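Local coordinates for geranyltranstransferase (Marinomonas sp. MED121, PDB 4F62), which probably joins isoprenoid diphosphates as a short-chain polyprenyl transferase, most likely of the geranyl or farnesyl diphosphate synthase kind, at residues Ala73-Ser81 with Leu144-Ile154; Ile48-Leu59 with Lys279-Ile290. All blocks are in the same frame, centred on the assembly; numbering follows the deposited sequence.

Contact 1: residues Ala73-Ser81 with Leu144-Ile154; sequences ALESIHAYS and LVVASGRNGMI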
loop_
_atom_site.group_PDB
_atom_site.type_symbol
_atom_site.label_atom_id
_atom_site.label_comp_id
_atom_site.label_asym_id
_atom_site.label_seq_id
_atom_site.Cartn_x
_atom_site.Cartn_y
_atom_site.Cartn_z
ATOM N N ALA A 73 4.143 9.527 -5.244
ATOM C CA ALA A 73 3.969 8.191 -4.668
ATOM C C ALA A 73 5.234 7.748 -3.958
ATOM O O ALA A 73 5.182 7.215 -2.842
ATOM C CB ALA A 73 3.591 7.159 -5.740
ATOM N N LEU A 74 6.371 7.957 -4.611
ATOM C CA LEU A 74 7.661 7.594 -4.018
ATOM C C LEU A 74 7.905 8.385 -2.733
ATOM O O LEU A 74 8.393 7.841 -1.740
ATOM C CB LEU A 74 8.795 7.858 -5.017
ATOM C CG LEU A 74 8.839 6.840 -6.161
ATOM C CD1 LEU A 74 9.566 7.427 -7.347
ATOM C CD2 LEU A 74 9.533 5.573 -5.701
ATOM N N GLU A 75 7.562 9.669 -2.742
ATOM C CA GLU A 75 7.751 10.471 -1.534
ATOM C C GLU A 75 6.826 9.986 -0.405
ATOM O O GLU A 75 7.204 10.007 0.769
ATOM C CB GLU A 75 7.539 11.969 -1.821
ATOM C CG GLU A 75 7.871 12.863 -0.639
ATOM C CD GLU A 75 9.374 12.875 -0.292
ATOM O OE1 GLU A 75 10.197 12.429 -1.122
ATOM O OE2 GLU A 75 9.743 13.352 0.814
ATOM N N SER A 76 5.627 9.528 -0.767
ATOM C CA SER A 76 4.678 9.023 0.233
ATOM C C SER A 76 5.150 7.724 0.851
ATOM O O SER A 76 5.024 7.528 2.063
ATOM C CB SER A 76 3.264 8.839 -0.346
ATOM O OG SER A 76 2.733 10.108 -0.690
ATOM N N ILE A 77 5.677 6.832 0.019
ATOM C CA ILE A 77 6.274 5.603 0.519
ATOM C C ILE A 77 7.431 5.933 1.477
ATOM O O ILE A 77 7.488 5.417 2.599
ATOM C CB ILE A 77 6.774 4.702 -0.628
ATOM C CG1 ILE A 77 5.571 4.159 -1.411
ATOM C CG2 ILE A 77 7.591 3.538 -0.070
ATOM C CD1 ILE A 77 4.605 3.309 -0.545
ATOM N N HIS A 78 8.330 6.807 1.034
ATOM C CA HIS A 78 9.480 7.207 1.831
ATOM C C HIS A 78 9.015 7.788 3.169
ATOM O O HIS A 78 9.524 7.411 4.239
ATOM C CB HIS A 78 10.323 8.220 1.049
ATOM C CG HIS A 78 11.497 8.752 1.812
ATOM N ND1 HIS A 78 12.474 7.935 2.343
ATOM C CD2 HIS A 78 11.846 10.017 2.132
ATOM C CE1 HIS A 78 13.376 8.678 2.963
ATOM N NE2 HIS A 78 13.019 9.950 2.845
ATOM N N ALA A 79 8.022 8.674 3.116
ATOM C CA ALA A 79 7.518 9.313 4.336
ATOM C C ALA A 79 6.890 8.299 5.291
ATOM O O ALA A 79 7.100 8.370 6.503
ATOM C CB ALA A 79 6.518 10.441 4.006
ATOM N N TYR A 80 6.119 7.361 4.749
ATOM C CA TYR A 80 5.538 6.319 5.589
ATOM C C TYR A 80 6.633 5.512 6.263
ATOM O O TYR A 80 6.566 5.244 7.474
ATOM C CB TYR A 80 4.550 5.439 4.797
ATOM C CG TYR A 80 4.891 3.960 4.651
ATOM C CD1 TYR A 80 4.878 3.091 5.744
ATOM C CD2 TYR A 80 5.165 3.421 3.397
ATOM C CE1 TYR A 80 5.179 1.738 5.590
ATOM C CE2 TYR A 80 5.455 2.075 3.236
ATOM C CZ TYR A 80 5.463 1.239 4.329
ATOM O OH TYR A 80 5.757 -0.100 4.150
ATOM N N SER A 81 7.649 5.131 5.493
ATOM C CA SER A 81 8.723 4.312 6.056
ATOM C C SER A 81 9.459 5.005 7.203
ATOM O O SER A 81 9.897 4.339 8.139
ATOM C CB SER A 81 9.726 3.901 4.980
ATOM O OG SER A 81 10.563 4.986 4.640
ATOM N N LEU A 144 6.676 0.243 -8.232
ATOM C CA LEU A 144 6.631 0.742 -6.860
ATOM C C LEU A 144 6.500 -0.428 -5.891
ATOM O O LEU A 144 7.122 -0.442 -4.828
ATOM C CB LEU A 144 5.466 1.707 -6.653
ATOM C CG LEU A 144 5.437 2.382 -5.273
ATOM C CD1 LEU A 144 6.650 3.270 -5.084
ATOM C CD2 LEU A 144 4.143 3.188 -5.065
ATOM N N VAL A 145 5.690 -1.411 -6.271
ATOM C CA VAL A 145 5.466 -2.589 -5.441
ATOM C C VAL A 145 6.776 -3.339 -5.194
ATOM O O VAL A 145 7.106 -3.694 -4.055
ATOM C CB VAL A 145 4.436 -3.544 -6.103
ATOM C CG1 VAL A 145 4.662 -4.990 -5.659
ATOM C CG2 VAL A 145 3.021 -3.097 -5.771
ATOM N N VAL A 146 7.530 -3.566 -6.257
ATOM C CA VAL A 146 8.730 -4.368 -6.129
ATOM C C VAL A 146 9.792 -3.625 -5.307
ATOM O O VAL A 146 10.594 -4.253 -4.607
ATOM C CB VAL A 146 9.261 -4.832 -7.510
ATOM C CG1 VAL A 146 10.027 -3.734 -8.195
ATOM C CG2 VAL A 146 10.137 -6.042 -7.348
ATOM N N ALA A 147 9.768 -2.292 -5.367
ATOM C CA ALA A 147 10.725 -1.467 -4.631
ATOM C C ALA A 147 10.372 -1.301 -3.158
ATOM O O ALA A 147 11.259 -1.156 -2.322
ATOM C CB ALA A 147 10.851 -0.101 -5.276
ATOM N N SER A 148 9.080 -1.312 -2.842
ATOM C CA SER A 148 8.618 -0.930 -1.507
ATOM C C SER A 148 8.352 -2.109 -0.576
ATOM O O SER A 148 8.357 -1.947 0.651
ATOM C CB SER A 148 7.326 -0.105 -1.616
ATOM O OG SER A 148 7.506 0.954 -2.528
ATOM N N GLY A 149 8.075 -3.282 -1.146
ATOM C CA GLY A 149 7.579 -4.396 -0.345
ATOM C C GLY A 149 8.611 -5.459 -0.015
ATOM O O GLY A 149 9.791 -5.159 0.196
ATOM N N ARG A 150 8.147 -6.706 0.011
ATOM C CA ARG A 150 8.969 -7.868 0.349
ATOM C C ARG A 150 10.159 -8.045 -0.587
ATOM O O ARG A 150 11.143 -8.705 -0.237
ATOM C CB ARG A 150 8.100 -9.139 0.330
ATOM C CG ARG A 150 7.618 -9.520 -1.069
ATOM C CD ARG A 150 6.314 -10.312 -1.030
ATOM N NE ARG A 150 5.914 -10.688 -2.381
ATOM C CZ ARG A 150 6.350 -11.783 -3.003
ATOM N NH1 ARG A 150 7.170 -12.618 -2.370
ATOM N NH2 ARG A 150 5.956 -12.052 -4.243
ATOM N N ASN A 151 10.074 -7.473 -1.783
ATOM C CA ASN A 151 11.194 -7.552 -2.721
ATOM C C ASN A 151 12.161 -6.385 -2.577
ATOM O O ASN A 151 13.180 -6.326 -3.263
ATOM C CB ASN A 151 10.695 -7.633 -4.168
ATOM C CG ASN A 151 10.174 -9.019 -4.529
ATOM O OD1 ASN A 151 8.965 -9.250 -4.576
ATOM N ND2 ASN A 151 11.093 -9.946 -4.789
ATOM N N GLY A 152 11.846 -5.453 -1.683
ATOM C CA GLY A 152 12.619 -4.229 -1.607
ATOM C C GLY A 152 12.714 -3.668 -0.208
ATOM O O GLY A 152 13.240 -4.320 0.701
ATOM N N MET A 153 12.176 -2.466 -0.038
ATOM C CA MET A 153 12.373 -1.676 1.178
ATOM C C MET A 153 12.126 -2.414 2.497
ATOM O O MET A 153 12.982 -2.407 3.384
ATOM C CB MET A 153 11.513 -0.407 1.122
ATOM C CG MET A 153 11.761 0.544 2.273
ATOM S SD MET A 153 10.584 1.908 2.252
ATOM C CE MET A 153 9.042 1.035 2.616
ATOM N N ILE A 154 10.965 -3.053 2.630
ATOM C CA ILE A 154 10.620 -3.722 3.880
ATOM C C ILE A 154 11.550 -4.893 4.193
ATOM O O ILE A 154 11.891 -5.147 5.355
ATOM C CB ILE A 154 9.171 -4.197 3.884
ATOM C CG1 ILE A 154 8.250 -2.983 3.790
ATOM C CG2 ILE A 154 8.854 -4.929 5.170
ATOM C CD1 ILE A 154 6.809 -3.358 3.624
HETATM O O HOH W 1 5.906 -0.950 1.539
#
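L74, I77 and Y80 on helix 65-86 face L144, S148 and M153 in a buried, mostly apolar contact near the centre of the chain, where residues 144-148, the end of helix 134-148, run at 23° to residues 73-81 before the chain turns into helix 153-162. With the axes of these two short segments 11.5 Å apart, branched and long side chains suit the interface. L144, its CG anti to the backbone N (chi1 -174°), sends CD1 past L74 CD2 at 3.7 Å and alongside I77 CG1, while its other methyl nears A73. I77 CG2 then lies 3.6 Å from S148 OG; that hydroxyl can sit beside carbon because it is bonded back to L144 O.

Helix 65-86 leads into the first aspartate-rich motif of polyprenyl synthases. Y80 stands five residues before that motif, where relatives carry a side chain that sets the floor of the elongation pocket, so its ring is probably a limit on product length here. M153, bent at its last torsion, brings CE obliquely to Y80 CE2 at 3.8 Å. The same flexible thioether places SD 3.5 Å from CB of S81, a serine whose OG donates to H78 O. Beyond the ring, Y80 OH meets a water 2.7 Å away in the ring plane, and this water donates to S148 O; I154 CD1 closes on Y80 OH. G152, the N-cap of helix 153-162, fits because a CB would clash with A147 O, which accepts from M153 N at 2.8 Å. In the turn, R150 forms a salt bridge with E124 of the second subunit.

Contact 2: residues Ile48-Leu59 with Lys279-Ile290; sequences IRPMLTYASAQL and KSQPLTDLANYI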
loop_
_atom_site.group_PDB
_atom_site.type_symbol
_atom_site.label_atom_id
_atom_site.label_comp_id
_atom_site.label_asym_id
_atom_site.label_seq_id
_atom_site.Cartn_x
_atom_site.Cartn_y
_atom_site.Cartn_z
ATOM N N ILE A 48 14.667 14.100 -2.390
ATOM C CA ILE A 48 15.656 13.455 -3.246
ATOM C C ILE A 48 14.996 12.530 -4.262
ATOM O O ILE A 48 15.330 12.537 -5.450
ATOM C CB ILE A 48 16.596 12.590 -2.413
ATOM C CG1 ILE A 48 17.392 13.460 -1.444
ATOM C CG2 ILE A 48 17.501 11.788 -3.309
ATOM C CD1 ILE A 48 18.182 14.507 -2.110
ATOM N N ARG A 49 14.049 11.728 -3.797
ATOM C CA ARG A 49 13.406 10.774 -4.697
ATOM C C ARG A 49 12.534 11.447 -5.764
ATOM O O ARG A 49 12.626 11.104 -6.948
ATOM C CB ARG A 49 12.679 9.677 -3.898
ATOM C CG ARG A 49 13.694 8.802 -3.129
ATOM C CD ARG A 49 13.091 8.041 -1.943
ATOM N NE ARG A 49 14.147 7.492 -1.078
ATOM C CZ ARG A 49 14.877 8.212 -0.226
ATOM N NH1 ARG A 49 14.675 9.522 -0.114
ATOM N NH2 ARG A 49 15.808 7.622 0.518
ATOM N N PRO A 50 11.684 12.408 -5.366
ATOM C CA PRO A 50 11.080 13.204 -6.446
ATOM C C PRO A 50 12.095 13.849 -7.406
ATOM O O PRO A 50 11.891 13.764 -8.622
ATOM C CB PRO A 50 10.293 14.273 -5.683
ATOM C CG PRO A 50 9.792 13.508 -4.472
ATOM C CD PRO A 50 10.987 12.617 -4.080
ATOM N N MET A 51 13.159 14.464 -6.898
ATOM C CA MET A 51 14.148 15.077 -7.787
ATOM C C MET A 51 14.712 14.090 -8.817
ATOM O O MET A 51 14.803 14.409 -9.997
ATOM C CB MET A 51 15.276 15.748 -6.988
ATOM C CG MET A 51 14.789 16.950 -6.190
ATOM S SD MET A 51 16.093 17.985 -5.491
ATOM C CE MET A 51 16.775 16.858 -4.285
ATOM N N LEU A 52 15.076 12.889 -8.372
ATOM C CA LEU A 52 15.559 11.853 -9.283
ATOM C C LEU A 52 14.502 11.483 -10.316
ATOM O O LEU A 52 14.820 11.254 -11.480
ATOM C CB LEU A 52 15.934 10.587 -8.507
ATOM C CG LEU A 52 17.218 10.654 -7.681
ATOM C CD1 LEU A 52 17.303 9.415 -6.793
ATOM C CD2 LEU A 52 18.448 10.763 -8.591
ATOM N N THR A 53 13.246 11.405 -9.886
ATOM C CA THR A 53 12.152 11.034 -10.784
ATOM C C THR A 53 11.987 12.059 -11.901
ATOM O O THR A 53 11.910 11.709 -13.088
ATOM C CB THR A 53 10.830 10.899 -10.012
ATOM O OG1 THR A 53 11.042 10.041 -8.882
ATOM C CG2 THR A 53 9.721 10.297 -10.904
ATOM N N TYR A 54 11.943 13.334 -11.530
ATOM C CA TYR A 54 11.771 14.375 -12.534
ATOM C C TYR A 54 12.998 14.455 -13.434
ATOM O O TYR A 54 12.868 14.733 -14.629
ATOM C CB TYR A 54 11.526 15.735 -11.881
ATOM C CG TYR A 54 10.175 15.874 -11.219
ATOM C CD1 TYR A 54 9.001 15.841 -11.971
ATOM C CD2 TYR A 54 10.069 16.068 -9.846
ATOM C CE1 TYR A 54 7.751 15.979 -11.365
ATOM C CE2 TYR A 54 8.823 16.212 -9.230
ATOM C CZ TYR A 54 7.673 16.171 -9.990
ATOM O OH TYR A 54 6.449 16.323 -9.377
ATOM N N ALA A 55 14.185 14.237 -12.855
ATOM C CA ALA A 55 15.445 14.331 -13.617
ATOM C C ALA A 55 15.525 13.241 -14.680
ATOM O O ALA A 55 15.997 13.471 -15.790
ATOM C CB ALA A 55 16.668 14.243 -12.685
ATOM N N SER A 56 15.063 12.046 -14.334
ATOM C CA SER A 56 15.097 10.927 -15.270
ATOM C C SER A 56 14.085 11.118 -16.391
ATOM O O SER A 56 14.384 10.836 -17.551
ATOM C CB SER A 56 14.818 9.613 -14.544
ATOM O OG SER A 56 15.787 9.434 -13.533
ATOM N N ALA A 57 12.890 11.594 -16.047
ATOM C CA ALA A 57 11.887 11.910 -17.068
ATOM C C ALA A 57 12.452 12.913 -18.071
ATOM O O ALA A 57 12.280 12.762 -19.279
ATOM C CB ALA A 57 10.612 12.456 -16.435
ATOM N N GLN A 58 13.134 13.936 -17.562
ATOM C CA GLN A 58 13.724 14.967 -18.411
ATOM C C GLN A 58 14.814 14.415 -19.309
ATOM O O GLN A 58 14.948 14.818 -20.460
ATOM C CB GLN A 58 14.309 16.076 -17.551
ATOM C CG GLN A 58 13.300 17.079 -17.107
ATOM C CD GLN A 58 13.931 18.424 -16.890
ATOM O OE1 GLN A 58 15.124 18.518 -16.587
ATOM N NE2 GLN A 58 13.143 19.480 -17.065
ATOM N N LEU A 59 15.597 13.495 -18.768
ATOM C CA LEU A 59 16.636 12.833 -19.541
ATOM C C LEU A 59 16.084 12.231 -20.832
ATOM O O LEU A 59 16.611 12.494 -21.913
ATOM C CB LEU A 59 17.285 11.738 -18.706
ATOM C CG LEU A 59 18.498 11.069 -19.342
ATOM C CD1 LEU A 59 19.660 12.037 -19.329
ATOM C CD2 LEU A 59 18.853 9.804 -18.609
ATOM N N LYS A 279 21.024 17.202 -21.137
ATOM C CA LYS A 279 19.852 16.680 -20.435
ATOM C C LYS A 279 20.213 15.878 -19.194
ATOM O O LYS A 279 19.359 15.633 -18.350
ATOM C CB LYS A 279 19.017 15.789 -21.362
ATOM C CG LYS A 279 18.485 16.486 -22.597
ATOM C CD LYS A 279 17.786 15.492 -23.516
ATOM C CE LYS A 279 17.139 16.191 -24.708
ATOM N NZ LYS A 279 16.017 17.087 -24.297
ATOM N N SER A 280 21.468 15.452 -19.100
ATOM C CA SER A 280 21.893 14.585 -18.010
ATOM C C SER A 280 22.435 15.400 -16.847
ATOM O O SER A 280 22.806 14.845 -15.817
ATOM C CB SER A 280 22.971 13.610 -18.491
ATOM O OG SER A 280 24.225 14.262 -18.629
ATOM N N GLN A 281 22.502 16.719 -17.017
ATOM C CA GLN A 281 23.097 17.563 -15.977
ATOM C C GLN A 281 22.446 17.436 -14.579
ATOM O O GLN A 281 23.164 17.334 -13.583
ATOM C CB GLN A 281 23.195 19.030 -16.419
ATOM C CG GLN A 281 24.248 19.806 -15.642
ATOM C CD GLN A 281 25.642 19.177 -15.733
ATOM O OE1 GLN A 281 26.103 18.812 -16.818
ATOM N NE2 GLN A 281 26.314 19.046 -14.588
ATOM N N PRO A 282 21.094 17.439 -14.504
ATOM C CA PRO A 282 20.452 17.261 -13.198
ATOM C C PRO A 282 20.858 15.952 -12.521
ATOM O O PRO A 282 21.182 15.957 -11.328
ATOM C CB PRO A 282 18.962 17.239 -13.554
ATOM C CG PRO A 282 18.874 18.180 -14.722
ATOM C CD PRO A 282 20.115 17.879 -15.526
ATOM N N LEU A 283 20.848 14.852 -13.267
ATOM C CA LEU A 283 21.256 13.565 -12.712
ATOM C C LEU A 283 22.729 13.586 -12.317
ATOM O O LEU A 283 23.129 12.948 -11.347
ATOM C CB LEU A 283 20.981 12.425 -13.698
ATOM C CG LEU A 283 19.544 11.922 -13.820
ATOM C CD1 LEU A 283 19.457 10.814 -14.867
ATOM C CD2 LEU A 283 19.050 11.420 -12.478
ATOM N N THR A 284 23.540 14.326 -13.057
ATOM C CA THR A 284 24.939 14.443 -12.688
ATOM C C THR A 284 25.059 15.267 -11.409
ATOM O O THR A 284 25.738 14.860 -10.455
ATOM C CB THR A 284 25.746 15.089 -13.817
ATOM O OG1 THR A 284 25.625 14.282 -14.998
ATOM C CG2 THR A 284 27.215 15.215 -13.419
ATOM N N ASP A 285 24.390 16.420 -11.383
ATOM C CA ASP A 285 24.397 17.278 -10.198
ATOM C C ASP A 285 23.841 16.544 -8.974
ATOM O O ASP A 285 24.409 16.633 -7.885
ATOM C CB ASP A 285 23.597 18.558 -10.442
ATOM C CG ASP A 285 24.247 19.469 -11.461
ATOM O OD1 ASP A 285 25.448 19.290 -11.743
ATOM O OD2 ASP A 285 23.553 20.373 -11.967
ATOM N N LEU A 286 22.739 15.821 -9.163
ATOM C CA LEU A 286 22.106 15.051 -8.080
ATOM C C LEU A 286 23.001 13.948 -7.539
ATOM O O LEU A 286 22.884 13.564 -6.371
ATOM C CB LEU A 286 20.779 14.422 -8.529
ATOM C CG LEU A 286 19.556 15.348 -8.570
ATOM C CD1 LEU A 286 18.350 14.631 -9.160
ATOM C CD2 LEU A 286 19.237 15.851 -7.171
ATOM N N ALA A 287 23.875 13.418 -8.388
ATOM C CA ALA A 287 24.793 12.375 -7.946
ATOM C C ALA A 287 25.686 12.951 -6.845
ATOM O O ALA A 287 25.790 12.384 -5.749
ATOM C CB ALA A 287 25.632 11.862 -9.105
ATOM N N ASN A 288 26.305 14.091 -7.136
ATOM C CA ASN A 288 27.202 14.739 -6.178
ATOM C C ASN A 288 26.488 15.155 -4.887
ATOM O O ASN A 288 26.999 14.935 -3.789
ATOM C CB ASN A 288 27.906 15.935 -6.826
ATOM C CG ASN A 288 28.324 15.655 -8.267
ATOM O OD1 ASN A 288 28.307 14.503 -8.716
ATOM N ND2 ASN A 288 28.688 16.709 -9.003
ATOM N N TYR A 289 25.301 15.743 -5.024
ATOM C CA TYR A 289 24.515 16.184 -3.869
ATOM C C TYR A 289 24.111 15.037 -2.923
ATOM O O TYR A 289 24.322 15.123 -1.708
ATOM C CB TYR A 289 23.267 16.927 -4.343
ATOM C CG TYR A 289 22.326 17.345 -3.235
ATOM C CD1 TYR A 289 22.712 18.287 -2.286
ATOM C CD2 TYR A 289 21.041 16.821 -3.154
ATOM C CE1 TYR A 289 21.846 18.683 -1.274
ATOM C CE2 TYR A 289 20.170 17.212 -2.153
ATOM C CZ TYR A 289 20.576 18.141 -1.214
ATOM O OH TYR A 289 19.707 18.527 -0.216
ATOM N N ILE A 290 23.523 13.979 -3.484
ATOM C CA ILE A 290 23.072 12.819 -2.702
ATOM C C ILE A 290 24.250 12.127 -2.022
ATOM O O ILE A 290 24.228 11.870 -0.809
ATOM C CB ILE A 290 22.318 11.786 -3.574
ATOM C CG1 ILE A 290 21.003 12.384 -4.089
ATOM C CG2 ILE A 290 22.034 10.522 -2.780
ATOM C CD1 ILE A 290 20.428 11.663 -5.314
#
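L283 is the knob at the middle of this packing: its side chain enters a hole formed by L52, A55, S56 and L59 on helix 48-60. Its CD2 rests 3.7 Å from A55 CB, and its CD1 meets L59 CD2, the two leucines crossing at about a right angle. Alanine suits A55 because P282, L283 and L286 all crowd against its single methyl. L286 CD1 reaches the backbone of the facing helix, 3.7 Å from M51 O, and also touches L52 CD2; its other methyl lies against M51 CE. Toward the start of helix 48-60, L52 and I290 meet tip to tip, and I48 splits its branches, with CG2 on I290 CD1 and CD1 at the edge of the Y289 ring, 3.4 Å from CE2. At the other end, L59, its CG anti to the backbone N (chi1 -173°), presses CD1 to 3.6 Å from S280 CA, while the aliphatic part of K279 lies by L59 O.

Around this shell, S56 OG donates to L52 O at 2.9 Å, from the face of the carbonyl plane opposite to S56 N, so a small polar group is tolerated among leucines. Replacing S56 by an alanine would probably leave L52 O with its backbone donor alone and open a small gap beside L283 CD2. T284 OG1 donates to S280 O from above its carbonyl plane, and Y210 OH bonds to L283 O from helix 201-226. Behind L52 and S56 stands helix 170-194, touching both through S188 and V189. The axes of 48-59 and 281-290, 8.9 Å apart at 151°, make a close antiparallel helix pair with L283 as a knob in a four-residue hole, part of the all-helical isoprenoid synthase fold.

From the N terminus, after helices 5-23 and 31-41, the chain enters helix 48-60, whose partner in contact 2 is the last helix, 281-291, so that contact closes a loop over most of the chain and brings its C-terminal end back to an early helix. The next helix, 65-86, opens the shorter loop of contact 1, closed at 134-148 and the turn into 153-162; contact 1 is thus nested inside contact 2. Their centres lie about 19 Å apart, yet the two meet where these consecutive helices pack: L74 against T53, E75 against P50, and H78 against R49. Helix 170-194 touches both, through L74 and A147 in one and L52 and S56 in the other.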